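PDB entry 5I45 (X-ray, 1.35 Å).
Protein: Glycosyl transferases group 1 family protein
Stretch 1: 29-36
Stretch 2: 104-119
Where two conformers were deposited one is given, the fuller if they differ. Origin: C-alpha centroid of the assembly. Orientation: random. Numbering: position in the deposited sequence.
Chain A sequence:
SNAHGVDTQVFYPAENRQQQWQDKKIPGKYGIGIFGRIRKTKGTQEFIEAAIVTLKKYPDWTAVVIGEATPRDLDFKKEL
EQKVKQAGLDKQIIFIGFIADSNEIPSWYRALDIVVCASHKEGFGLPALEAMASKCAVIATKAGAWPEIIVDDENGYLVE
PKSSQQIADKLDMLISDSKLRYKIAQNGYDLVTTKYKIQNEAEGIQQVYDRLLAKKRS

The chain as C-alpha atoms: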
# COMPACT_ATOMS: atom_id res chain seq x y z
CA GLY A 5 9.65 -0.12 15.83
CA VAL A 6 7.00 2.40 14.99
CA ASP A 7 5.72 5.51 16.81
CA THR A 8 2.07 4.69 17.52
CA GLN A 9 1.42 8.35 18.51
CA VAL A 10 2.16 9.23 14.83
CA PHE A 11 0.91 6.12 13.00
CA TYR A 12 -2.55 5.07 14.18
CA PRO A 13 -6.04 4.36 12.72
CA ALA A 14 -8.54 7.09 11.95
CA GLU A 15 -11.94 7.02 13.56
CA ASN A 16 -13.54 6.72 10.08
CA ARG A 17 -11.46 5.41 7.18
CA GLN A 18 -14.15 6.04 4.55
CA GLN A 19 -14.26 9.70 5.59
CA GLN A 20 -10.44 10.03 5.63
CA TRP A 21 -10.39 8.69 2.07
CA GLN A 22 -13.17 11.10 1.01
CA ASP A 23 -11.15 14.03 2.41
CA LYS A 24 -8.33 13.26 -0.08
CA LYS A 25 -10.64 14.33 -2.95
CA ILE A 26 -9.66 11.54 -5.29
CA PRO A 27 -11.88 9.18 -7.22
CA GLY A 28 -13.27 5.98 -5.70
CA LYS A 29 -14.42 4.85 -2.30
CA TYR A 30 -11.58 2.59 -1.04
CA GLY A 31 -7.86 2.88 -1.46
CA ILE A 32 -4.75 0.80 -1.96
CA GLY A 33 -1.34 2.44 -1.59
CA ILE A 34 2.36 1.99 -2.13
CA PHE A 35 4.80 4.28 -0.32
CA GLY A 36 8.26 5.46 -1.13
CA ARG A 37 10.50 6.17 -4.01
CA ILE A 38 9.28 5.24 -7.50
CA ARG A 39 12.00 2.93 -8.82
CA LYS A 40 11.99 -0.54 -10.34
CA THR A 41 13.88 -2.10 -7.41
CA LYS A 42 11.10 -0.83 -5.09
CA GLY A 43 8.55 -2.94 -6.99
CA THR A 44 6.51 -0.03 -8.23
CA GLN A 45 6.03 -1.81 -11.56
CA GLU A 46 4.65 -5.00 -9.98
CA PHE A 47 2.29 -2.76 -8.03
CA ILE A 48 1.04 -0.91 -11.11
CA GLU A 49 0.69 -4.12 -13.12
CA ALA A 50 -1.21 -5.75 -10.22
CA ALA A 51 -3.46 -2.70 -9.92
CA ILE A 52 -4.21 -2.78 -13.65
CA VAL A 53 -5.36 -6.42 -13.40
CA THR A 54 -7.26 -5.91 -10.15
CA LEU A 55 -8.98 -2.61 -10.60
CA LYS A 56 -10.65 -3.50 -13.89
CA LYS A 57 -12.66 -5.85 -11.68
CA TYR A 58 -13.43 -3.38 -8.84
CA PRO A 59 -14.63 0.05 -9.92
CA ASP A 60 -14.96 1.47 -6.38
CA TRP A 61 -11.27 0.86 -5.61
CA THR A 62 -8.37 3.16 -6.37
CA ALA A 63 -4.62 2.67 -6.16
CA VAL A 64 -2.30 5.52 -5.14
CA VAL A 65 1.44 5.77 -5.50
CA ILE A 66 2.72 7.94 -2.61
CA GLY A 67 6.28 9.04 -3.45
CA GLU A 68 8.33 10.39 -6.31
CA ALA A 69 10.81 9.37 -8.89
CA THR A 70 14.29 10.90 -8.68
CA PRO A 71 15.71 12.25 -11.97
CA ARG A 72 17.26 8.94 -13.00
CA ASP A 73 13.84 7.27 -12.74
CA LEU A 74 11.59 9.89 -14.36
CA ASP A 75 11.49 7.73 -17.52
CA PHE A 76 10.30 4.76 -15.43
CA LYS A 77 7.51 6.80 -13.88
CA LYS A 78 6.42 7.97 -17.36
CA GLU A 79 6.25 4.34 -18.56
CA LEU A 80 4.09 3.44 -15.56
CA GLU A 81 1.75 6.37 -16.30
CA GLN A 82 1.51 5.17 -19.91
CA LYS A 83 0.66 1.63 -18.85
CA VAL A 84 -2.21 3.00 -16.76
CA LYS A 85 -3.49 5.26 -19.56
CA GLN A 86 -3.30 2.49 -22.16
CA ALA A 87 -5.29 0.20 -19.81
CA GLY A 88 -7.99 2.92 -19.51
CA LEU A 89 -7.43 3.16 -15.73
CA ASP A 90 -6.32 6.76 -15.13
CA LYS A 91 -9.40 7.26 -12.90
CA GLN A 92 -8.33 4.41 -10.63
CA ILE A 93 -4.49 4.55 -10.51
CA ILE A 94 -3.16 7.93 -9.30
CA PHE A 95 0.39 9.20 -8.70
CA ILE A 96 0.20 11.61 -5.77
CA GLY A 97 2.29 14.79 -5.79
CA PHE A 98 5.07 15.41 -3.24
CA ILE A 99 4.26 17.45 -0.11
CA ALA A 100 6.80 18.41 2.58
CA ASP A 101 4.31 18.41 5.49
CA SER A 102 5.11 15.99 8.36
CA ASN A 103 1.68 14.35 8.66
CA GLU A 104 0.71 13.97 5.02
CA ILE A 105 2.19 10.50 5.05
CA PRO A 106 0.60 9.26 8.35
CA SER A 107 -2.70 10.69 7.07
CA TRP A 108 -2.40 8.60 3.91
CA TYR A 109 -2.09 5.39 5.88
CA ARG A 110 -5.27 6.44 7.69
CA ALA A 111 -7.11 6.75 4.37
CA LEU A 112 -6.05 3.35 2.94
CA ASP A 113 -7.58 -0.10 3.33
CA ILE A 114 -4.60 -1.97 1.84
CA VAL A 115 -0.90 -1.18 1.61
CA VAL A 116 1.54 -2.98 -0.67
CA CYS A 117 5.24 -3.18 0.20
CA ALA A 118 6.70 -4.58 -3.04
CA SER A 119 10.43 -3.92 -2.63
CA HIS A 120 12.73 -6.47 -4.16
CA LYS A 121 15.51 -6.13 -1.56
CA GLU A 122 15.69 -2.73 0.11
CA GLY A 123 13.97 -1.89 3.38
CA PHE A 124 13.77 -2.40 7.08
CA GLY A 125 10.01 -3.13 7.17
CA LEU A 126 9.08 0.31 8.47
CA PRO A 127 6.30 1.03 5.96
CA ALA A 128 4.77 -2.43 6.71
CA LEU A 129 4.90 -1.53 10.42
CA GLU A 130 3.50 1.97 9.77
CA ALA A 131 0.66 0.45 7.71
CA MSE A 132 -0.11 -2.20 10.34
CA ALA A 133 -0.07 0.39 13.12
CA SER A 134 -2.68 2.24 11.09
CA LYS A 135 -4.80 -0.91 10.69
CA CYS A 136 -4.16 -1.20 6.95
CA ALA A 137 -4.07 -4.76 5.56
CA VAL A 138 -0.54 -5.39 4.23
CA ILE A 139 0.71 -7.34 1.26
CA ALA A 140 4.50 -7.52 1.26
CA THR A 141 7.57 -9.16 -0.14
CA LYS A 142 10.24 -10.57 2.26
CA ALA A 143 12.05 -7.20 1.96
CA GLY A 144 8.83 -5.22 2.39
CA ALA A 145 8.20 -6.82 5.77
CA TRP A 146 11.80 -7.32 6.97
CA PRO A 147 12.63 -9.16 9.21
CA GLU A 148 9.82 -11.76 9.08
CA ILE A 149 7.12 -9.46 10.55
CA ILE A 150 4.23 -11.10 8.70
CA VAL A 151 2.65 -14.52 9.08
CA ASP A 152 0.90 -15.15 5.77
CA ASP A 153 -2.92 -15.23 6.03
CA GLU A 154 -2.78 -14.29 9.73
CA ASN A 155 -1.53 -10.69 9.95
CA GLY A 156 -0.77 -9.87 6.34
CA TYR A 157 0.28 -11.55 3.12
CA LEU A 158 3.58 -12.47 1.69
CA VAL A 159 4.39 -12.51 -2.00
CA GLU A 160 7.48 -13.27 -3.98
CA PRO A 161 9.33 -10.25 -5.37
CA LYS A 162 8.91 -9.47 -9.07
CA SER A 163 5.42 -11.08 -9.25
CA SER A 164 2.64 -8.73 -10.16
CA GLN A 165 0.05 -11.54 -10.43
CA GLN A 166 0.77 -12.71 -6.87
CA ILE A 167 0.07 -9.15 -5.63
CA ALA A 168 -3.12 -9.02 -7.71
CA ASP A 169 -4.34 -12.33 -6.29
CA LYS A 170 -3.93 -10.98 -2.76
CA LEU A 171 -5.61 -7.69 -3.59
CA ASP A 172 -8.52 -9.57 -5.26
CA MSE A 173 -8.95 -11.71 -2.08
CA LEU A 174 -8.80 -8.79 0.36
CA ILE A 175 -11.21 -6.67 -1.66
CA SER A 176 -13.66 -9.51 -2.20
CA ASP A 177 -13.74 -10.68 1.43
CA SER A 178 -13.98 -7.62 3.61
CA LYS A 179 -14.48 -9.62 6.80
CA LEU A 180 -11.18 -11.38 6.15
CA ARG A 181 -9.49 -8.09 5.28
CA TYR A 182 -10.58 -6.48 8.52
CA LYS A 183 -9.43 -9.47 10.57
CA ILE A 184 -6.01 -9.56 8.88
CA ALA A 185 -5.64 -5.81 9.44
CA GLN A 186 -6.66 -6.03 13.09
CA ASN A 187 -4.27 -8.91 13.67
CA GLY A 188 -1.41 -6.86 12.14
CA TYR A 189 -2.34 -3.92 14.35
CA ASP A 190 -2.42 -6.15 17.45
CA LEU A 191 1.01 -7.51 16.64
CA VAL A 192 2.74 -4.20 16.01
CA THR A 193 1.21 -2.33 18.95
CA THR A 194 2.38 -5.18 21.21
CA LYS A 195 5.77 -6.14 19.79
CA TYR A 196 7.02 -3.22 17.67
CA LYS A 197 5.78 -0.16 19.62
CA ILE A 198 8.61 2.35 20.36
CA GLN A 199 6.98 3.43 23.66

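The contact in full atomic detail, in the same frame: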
# COMPACT_ATOMS: atom_id res chain seq x y z
N LYS A 29 -13.96 4.92 -3.68
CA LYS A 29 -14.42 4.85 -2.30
C LYS A 29 -13.44 4.20 -1.32
O LYS A 29 -13.50 4.43 -0.13
CB LYS A 29 -15.76 4.11 -2.26
CG LYS A 29 -16.88 4.91 -2.92
CD LYS A 29 -18.19 4.13 -2.94
CE LYS A 29 -19.25 4.87 -3.73
NZ LYS A 29 -19.59 6.15 -3.08
N TYR A 30 -12.54 3.38 -1.85
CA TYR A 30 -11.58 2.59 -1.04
C TYR A 30 -10.25 2.65 -1.73
O TYR A 30 -10.18 2.60 -2.96
CB TYR A 30 -12.02 1.12 -0.96
CG TYR A 30 -13.41 0.93 -0.45
CD1 TYR A 30 -13.67 0.91 0.92
CD2 TYR A 30 -14.48 0.80 -1.32
CE1 TYR A 30 -14.97 0.76 1.40
CE2 TYR A 30 -15.78 0.66 -0.86
CZ TYR A 30 -16.02 0.65 0.50
OH TYR A 30 -17.33 0.49 0.93
N GLY A 31 -9.19 2.74 -0.94
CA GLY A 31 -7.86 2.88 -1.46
C GLY A 31 -6.84 1.82 -1.13
O GLY A 31 -6.85 1.21 -0.05
N ILE A 32 -5.93 1.66 -2.05
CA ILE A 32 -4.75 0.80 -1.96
C ILE A 32 -3.55 1.68 -2.19
O ILE A 32 -3.56 2.44 -3.17
CB ILE A 32 -4.75 -0.30 -3.04
CG1 ILE A 32 -6.01 -1.14 -2.99
CG2 ILE A 32 -3.49 -1.14 -2.98
CD1 ILE A 32 -6.36 -1.65 -4.37
N GLY A 33 -2.49 1.60 -1.39
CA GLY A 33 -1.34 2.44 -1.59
C GLY A 33 -0.01 1.72 -1.57
O GLY A 33 0.13 0.62 -0.99
N ILE A 34 0.97 2.37 -2.20
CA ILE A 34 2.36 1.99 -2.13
C ILE A 34 3.16 3.26 -1.81
O ILE A 34 2.95 4.30 -2.43
CB ILE A 34 2.88 1.26 -3.40
CG1 ILE A 34 4.32 0.77 -3.17
CG2 ILE A 34 2.79 2.12 -4.64
CD1 ILE A 34 4.79 -0.25 -4.17
N PHE A 35 4.04 3.15 -0.83
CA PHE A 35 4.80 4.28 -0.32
C PHE A 35 6.25 4.21 -0.69
O PHE A 35 6.85 3.14 -0.65
CB PHE A 35 4.68 4.31 1.22
CG PHE A 35 3.33 4.70 1.70
CD1 PHE A 35 2.29 3.79 1.70
CD2 PHE A 35 3.09 6.00 2.16
CE1 PHE A 35 1.05 4.16 2.18
CE2 PHE A 35 1.85 6.37 2.62
CZ PHE A 35 0.82 5.46 2.61
N GLY A 36 6.84 5.36 -0.94
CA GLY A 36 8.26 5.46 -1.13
C GLY A 36 8.66 5.81 -2.53
O GLY A 36 7.84 6.09 -3.40
N GLU A 104 1.38 14.40 6.22
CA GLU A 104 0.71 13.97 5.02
C GLU A 104 0.76 12.46 5.00
O GLU A 104 -0.27 11.80 4.95
CB GLU A 104 1.37 14.53 3.77
CG GLU A 104 1.23 16.02 3.66
CD GLU A 104 -0.21 16.49 3.61
OE1 GLU A 104 -0.53 17.31 2.72
OE2 GLU A 104 -1.03 16.03 4.43
N ILE A 105 1.97 11.93 5.09
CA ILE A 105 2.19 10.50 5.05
C ILE A 105 1.34 9.70 6.07
O ILE A 105 0.56 8.85 5.66
CB ILE A 105 3.69 10.19 5.15
CG1 ILE A 105 4.42 10.86 3.99
CG2 ILE A 105 3.94 8.69 5.17
CD1 ILE A 105 3.83 10.52 2.65
N PRO A 106 1.49 9.96 7.38
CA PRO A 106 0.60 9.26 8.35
C PRO A 106 -0.90 9.38 7.98
O PRO A 106 -1.66 8.40 8.12
CB PRO A 106 0.92 9.96 9.68
CG PRO A 106 2.34 10.43 9.52
CD PRO A 106 2.50 10.80 8.07
N SER A 107 -1.31 10.53 7.45
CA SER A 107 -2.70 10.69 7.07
C SER A 107 -3.07 9.79 5.90
O SER A 107 -4.23 9.40 5.77
CB SER A 107 -3.05 12.16 6.70
OG SER A 107 -2.47 12.55 5.49
N TRP A 108 -2.11 9.51 5.02
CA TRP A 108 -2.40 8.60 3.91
C TRP A 108 -2.64 7.20 4.40
O TRP A 108 -3.56 6.55 3.97
CB TRP A 108 -1.30 8.61 2.83
CG TRP A 108 -1.52 9.65 1.81
CD1 TRP A 108 -0.85 10.82 1.67
CD2 TRP A 108 -2.54 9.65 0.82
NE1 TRP A 108 -1.35 11.52 0.61
CE2 TRP A 108 -2.40 10.83 0.08
CE3 TRP A 108 -3.55 8.75 0.48
CZ2 TRP A 108 -3.25 11.15 -0.99
CZ3 TRP A 108 -4.38 9.07 -0.59
CH2 TRP A 108 -4.22 10.23 -1.29
N TYR A 109 -1.84 6.72 5.35
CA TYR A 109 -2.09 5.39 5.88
C TYR A 109 -3.50 5.31 6.45
O TYR A 109 -4.19 4.31 6.27
CB TYR A 109 -1.08 5.00 6.95
CG TYR A 109 0.28 4.66 6.42
CD1 TYR A 109 0.50 3.48 5.73
CD2 TYR A 109 1.36 5.51 6.61
CE1 TYR A 109 1.76 3.14 5.29
CE2 TYR A 109 2.61 5.18 6.14
CZ TYR A 109 2.79 3.99 5.49
OH TYR A 109 4.04 3.63 5.03
N ARG A 110 -3.93 6.39 7.10
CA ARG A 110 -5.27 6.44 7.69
C ARG A 110 -6.41 6.41 6.68
O ARG A 110 -7.55 6.11 7.04
CB ARG A 110 -5.41 7.67 8.60
CG ARG A 110 -4.75 7.47 9.93
CD ARG A 110 -5.06 8.58 10.92
NE ARG A 110 -4.22 9.76 10.75
CZ ARG A 110 -2.98 9.89 11.22
NH1 ARG A 110 -2.38 8.87 11.87
NH2 ARG A 110 -2.32 11.04 11.03
N ALA A 111 -6.12 6.74 5.43
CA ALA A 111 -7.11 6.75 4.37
C ALA A 111 -7.16 5.44 3.58
O ALA A 111 -8.09 5.26 2.79
CB ALA A 111 -6.84 7.91 3.42
N LEU A 112 -6.18 4.55 3.79
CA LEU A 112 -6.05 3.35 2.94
C LEU A 112 -6.49 2.06 3.59
O LEU A 112 -6.19 1.81 4.76
CB LEU A 112 -4.57 3.19 2.54
CG LEU A 112 -4.03 4.32 1.67
CD1 LEU A 112 -2.52 4.25 1.62
CD2 LEU A 112 -4.66 4.35 0.29
N ASP A 113 -7.22 1.22 2.85
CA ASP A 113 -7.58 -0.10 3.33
C ASP A 113 -6.45 -1.12 3.21
O ASP A 113 -6.35 -2.00 4.02
CB ASP A 113 -8.82 -0.64 2.63
CG ASP A 113 -10.09 -0.15 3.27
OD1 ASP A 113 -10.46 1.02 3.09
OD2 ASP A 113 -10.69 -0.94 4.03
N ILE A 114 -5.66 -0.99 2.14
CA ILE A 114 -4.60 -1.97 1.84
C ILE A 114 -3.35 -1.22 1.51
O ILE A 114 -3.42 -0.21 0.79
CB ILE A 114 -5.01 -2.87 0.66
CG1 ILE A 114 -6.34 -3.59 0.93
CG2 ILE A 114 -3.88 -3.81 0.27
CD1 ILE A 114 -6.94 -4.31 -0.26
N VAL A 115 -2.21 -1.71 1.97
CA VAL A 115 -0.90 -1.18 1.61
C VAL A 115 -0.06 -2.31 1.06
O VAL A 115 -0.05 -3.42 1.61
CB VAL A 115 -0.19 -0.49 2.79
CG1 VAL A 115 1.24 -0.10 2.43
CG2 VAL A 115 -0.96 0.75 3.18
N VAL A 116 0.61 -2.03 -0.07
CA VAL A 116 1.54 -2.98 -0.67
C VAL A 116 2.96 -2.53 -0.47
O VAL A 116 3.27 -1.39 -0.73
CB VAL A 116 1.25 -3.18 -2.17
CG1 VAL A 116 2.20 -4.18 -2.77
CG2 VAL A 116 -0.19 -3.65 -2.37
N CYS A 117 3.81 -3.44 0.01
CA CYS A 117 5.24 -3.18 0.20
C CYS A 117 5.93 -4.17 -0.73
O CYS A 117 6.11 -5.31 -0.38
CB CYS A 117 5.59 -3.38 1.71
SG CYS A 117 4.54 -2.42 2.87
N ALA A 118 6.28 -3.71 -1.93
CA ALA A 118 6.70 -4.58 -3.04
C ALA A 118 8.21 -4.60 -3.29
O ALA A 118 8.65 -5.11 -4.32
CB ALA A 118 5.98 -4.13 -4.30
N SER A 119 8.99 -4.06 -2.38
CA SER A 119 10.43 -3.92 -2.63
C SER A 119 11.10 -5.25 -2.91
O SER A 119 10.82 -6.25 -2.29
CB SER A 119 11.09 -3.29 -1.44
OG SER A 119 12.47 -3.08 -1.70
O HOH W 1 -9.73 3.32 1.84
O HOH W 2 4.39 0.70 0.69

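Strand 30-35 lies parallel to the strand ending at Cys117, and the helix 104-111 that precedes the latter packs over the same sheet, so one continuous segment supplies both a neighbouring strand and a cover to the first strand. The two strands are joined by backbone hydrogen bonds: Asp113 N to Gly31 O (2.9 Å), Gly33 N to Ile114 O (3.0 Å) and Val116 N to Gly33 O (2.8 Å), with a weak one from Ile114 N to Gly31 O (3.3 Å).

The most distinctive fit is made where side chains are absent. Gly31 and Gly33 leave a shallow trough on the face beneath the helix, and Leu112 fills it with its two methyls: CD2 lies 3.6 Å from Gly31 C, and CD1 lies 3.9 Å from Gly33 CA. A beta carbon at either glycine would clash with the nearby methyl, at 2.9 Å from CD2 for Gly31 and 2.6 Å from CD1 for Gly33.

Beyond the trough, Phe35 is the main projection of the first strand, with 134 Å² covered by the other stretch. Its ring enters a pocket formed by Ile105, Trp108, Tyr109, Leu112 and Val115. Tyr109 covers one face in an offset stack, the centroids 3.9 Å apart and the planes inclined by only 11°, while Trp108 CB meets the ring edge at Phe35 CZ (3.8 Å). Leu112 CD1 also reaches Phe35 CE1 (3.6 Å), so the same methyl borders both the glycine hollow and the aromatic pocket.

On the face bearing Ile32 and Ile114, side chains pack side by side: Ile32 CG2 lies 4.2 Å from Val116 CG2, and Ile34 CD1 lies 4.1 Å from Ala118 CB.

Water occupies the gaps where direct pairing stops. One molecule accepts from Gly31 N and donates to Ala111 O and Asp113 OD1; another links Phe35 N to Val116 O, extending the ladder past its last direct hydrogen bond.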